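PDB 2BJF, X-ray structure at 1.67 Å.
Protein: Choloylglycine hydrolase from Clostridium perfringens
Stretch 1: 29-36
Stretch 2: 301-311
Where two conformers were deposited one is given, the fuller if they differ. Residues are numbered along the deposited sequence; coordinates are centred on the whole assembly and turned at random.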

# COMPACT_ATOMS: atom_id res chain seq x y z
N SER A 29 24.55 29.44 4.34
CA SER A 29 25.74 29.27 5.16
C SER A 29 25.26 29.06 6.59
O SER A 29 24.08 29.28 6.89
CB SER A 29 26.64 30.51 5.07
OG SER A 29 26.00 31.65 5.60
N ILE A 30 26.15 28.60 7.45
CA ILE A 30 25.83 28.49 8.87
C ILE A 30 26.15 29.84 9.51
O ILE A 30 27.29 30.31 9.47
CB ILE A 30 26.59 27.33 9.56
CG1 ILE A 30 26.28 25.98 8.89
CG2 ILE A 30 26.22 27.25 11.03
CD1 ILE A 30 27.12 25.67 7.66
N ILE A 31 25.12 30.46 10.06
CA ILE A 31 25.19 31.84 10.55
C ILE A 31 25.17 31.91 12.07
O ILE A 31 24.28 31.34 12.72
CB ILE A 31 24.04 32.71 9.97
CG1 ILE A 31 24.05 32.69 8.44
CG2 ILE A 31 24.10 34.14 10.50
CD1 ILE A 31 22.80 33.27 7.80
N PHE A 32 26.16 32.60 12.64
CA PHE A 32 26.21 32.90 14.06
C PHE A 32 25.93 34.38 14.30
O PHE A 32 26.57 35.24 13.69
CB PHE A 32 27.57 32.51 14.66
CG PHE A 32 27.77 32.98 16.08
CD1 PHE A 32 27.23 32.25 17.14
CD2 PHE A 32 28.49 34.14 16.36
CE1 PHE A 32 27.40 32.68 18.46
CE2 PHE A 32 28.67 34.57 17.67
CZ PHE A 32 28.12 33.84 18.72
N ILE A 33 24.98 34.66 15.19
CA ILE A 33 24.68 36.03 15.60
C ILE A 33 24.87 36.15 17.11
O ILE A 33 24.23 35.42 17.87
CB ILE A 33 23.24 36.46 15.22
CG1 ILE A 33 22.94 36.14 13.74
CG2 ILE A 33 23.03 37.95 15.50
CD1 ILE A 33 21.48 36.36 13.34
N PRO A 34 25.75 37.06 17.56
CA PRO A 34 25.99 37.25 18.99
C PRO A 34 24.85 37.99 19.69
O PRO A 34 23.91 38.44 19.03
CB PRO A 34 27.27 38.10 19.02
CG PRO A 34 27.23 38.87 17.75
CD PRO A 34 26.58 37.97 16.73
N ARG A 35 24.93 38.09 21.01
CA ARG A 35 23.97 38.85 21.81
C ARG A 35 24.01 40.33 21.46
O ARG A 35 25.04 40.83 21.01
CB ARG A 35 24.28 38.71 23.31
CG ARG A 35 24.23 37.31 23.87
CD ARG A 35 25.03 37.27 25.17
NE ARG A 35 25.02 35.96 25.80
CZ ARG A 35 25.86 35.58 26.77
NH1 ARG A 35 26.80 36.41 27.20
NH2 ARG A 35 25.77 34.36 27.29
N ASN A 36 22.88 41.01 21.67
CA ASN A 36 22.79 42.47 21.49
C ASN A 36 23.18 42.96 20.09
O ASN A 36 23.73 44.05 19.93
CB ASN A 36 23.60 43.19 22.59
CG ASN A 36 23.23 44.66 22.73
OD1 ASN A 36 24.09 45.53 22.65
ND2 ASN A 36 21.94 44.93 22.95
N ALA A 301 30.66 19.86 12.42
CA ALA A 301 30.21 20.42 13.70
C ALA A 301 30.65 21.86 13.89
O ALA A 301 31.83 22.19 13.70
CB ALA A 301 30.70 19.56 14.85
N ILE A 302 29.70 22.72 14.25
CA ILE A 302 29.99 24.10 14.63
C ILE A 302 29.42 24.33 16.03
O ILE A 302 28.21 24.20 16.25
CB ILE A 302 29.41 25.12 13.61
CG1 ILE A 302 30.13 24.96 12.27
CG2 ILE A 302 29.57 26.55 14.12
CD1 ILE A 302 29.28 25.28 11.06
N ASP A 303 30.31 24.66 16.97
CA ASP A 303 29.95 24.86 18.37
C ASP A 303 29.82 26.36 18.64
O ASP A 303 30.81 27.09 18.61
CB ASP A 303 31.04 24.24 19.26
CG ASP A 303 30.67 24.23 20.74
OD1 ASP A 303 29.76 24.98 21.17
OD2 ASP A 303 31.31 23.46 21.49
N MET A 304 28.59 26.80 18.90
CA MET A 304 28.33 28.23 19.15
C MET A 304 29.01 28.74 20.42
O MET A 304 29.36 29.92 20.51
CB MET A 304 26.82 28.52 19.17
CG MET A 304 26.10 28.13 20.46
SD MET A 304 24.32 28.43 20.40
CE MET A 304 24.27 30.20 20.18
N ASN A 305 29.22 27.84 21.38
CA ASN A 305 29.83 28.20 22.66
C ASN A 305 31.34 28.43 22.59
O ASN A 305 31.94 28.94 23.54
CB ASN A 305 29.48 27.15 23.72
CG ASN A 305 28.03 27.23 24.15
OD1 ASN A 305 27.58 28.25 24.68
ND2 ASN A 305 27.29 26.16 23.92
N LYS A 306 31.94 28.07 21.45
CA LYS A 306 33.34 28.37 21.19
C LYS A 306 33.50 29.80 20.67
O LYS A 306 34.57 30.39 20.78
CB LYS A 306 33.95 27.36 20.22
CG LYS A 306 34.03 25.95 20.79
CD LYS A 306 34.83 25.01 19.90
CE LYS A 306 36.32 25.12 20.17
NZ LYS A 306 37.10 24.27 19.22
N GLU A 307 32.42 30.35 20.11
CA GLU A 307 32.41 31.73 19.63
C GLU A 307 32.16 32.72 20.77
O GLU A 307 31.73 32.33 21.86
CB GLU A 307 31.35 31.92 18.54
CG GLU A 307 31.48 30.98 17.33
CD GLU A 307 32.78 31.16 16.56
OE1 GLU A 307 33.28 32.30 16.46
OE2 GLU A 307 33.29 30.15 16.03
N ASN A 308 32.45 33.99 20.52
CA ASN A 308 32.15 35.04 21.49
C ASN A 308 30.68 35.42 21.43
O ASN A 308 30.23 36.07 20.48
CB ASN A 308 33.03 36.28 21.27
CG ASN A 308 33.01 37.24 22.45
OD1 ASN A 308 32.28 37.03 23.43
ND2 ASN A 308 33.80 38.30 22.37
N LEU A 309 29.93 35.01 22.46
CA LEU A 309 28.51 35.34 22.55
C LEU A 309 28.30 36.84 22.78
O LEU A 309 27.23 37.37 22.50
CB LEU A 309 27.82 34.51 23.64
CG LEU A 309 27.94 32.98 23.61
CD1 LEU A 309 27.02 32.36 24.66
CD2 LEU A 309 27.66 32.38 22.24
N ASP A 310 29.34 37.51 23.29
CA ASP A 310 29.33 38.96 23.49
C ASP A 310 30.03 39.70 22.35
O ASP A 310 30.45 40.85 22.51
CB ASP A 310 29.97 39.32 24.83
CG ASP A 310 29.19 38.80 26.03
OD1 ASP A 310 27.94 38.88 26.02
OD2 ASP A 310 29.83 38.31 26.98
N GLY A 311 30.15 39.04 21.20
CA GLY A 311 30.79 39.62 20.01
C GLY A 311 29.99 40.75 19.38
O GLY A 311 28.86 41.03 19.80
O HOH W 1 27.27 41.58 22.34
O HOH W 2 26.47 42.22 18.97

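Phe32 forms the apolar centre of the contact, its buried ring (chi1 t) reaching from the strand 29-33 against Met304, Glu307, Asn308 and Leu309. Glu307 CB lies over one face of the ring, 3.9 Å from the centroid of Phe32 and close to the ring normal, so a CH-pi contact forms there while the carboxylate end of Glu307 leads away. At the ring edge, Leu309 CD2 sits 3.8 Å from Phe32 CE1, and Asn308 O approaches Phe32 CZ at 3.5 Å, where the ring hydrogens carry a slight positive charge. Met304 adds a looser apolar contact, its CB 4.3 Å from Phe32 CE1.

Toward the start of both stretches, Ile30 and Ile302 point at each other from their strands. Their CA atoms stand 8.4 Å apart, and only side chains fill the gap, Ile30 CG2 meeting Ile302 CD1 at 3.6 Å. The backbones then draw together: the CA separation falls to 7.2 Å at Phe32 and Met304 and to 4.8 Å at Pro34 and Leu309. Here Pro34 packs against the type I turn Asn308-Gly311, with Pro34 CB 3.6 Å from Leu309 O. The turn is closed by Gly311 N bonding to Asn308 O (3.1 Å) and braced by Asp310 N bonding to Asn308 OD1 (3.0 Å).

Polar bonds take over at Arg35. Its backbone N donates to Leu309 O at 2.8 Å, a nearly straight hydrogen bond that ties the two main chains directly. The extended side chain carries Arg35 NH1 to within 3.0 Å of Asp310 OD1, a hydrogen-bonded salt bridge at the guanidinium edge; Leu309 CD1 covers one face of the same group, 3.5 Å from Arg35 NH2. Two waters complete the edge, each donating to both Arg35 O and Gly311 O and so bridging two carbonyls that cannot bond each other.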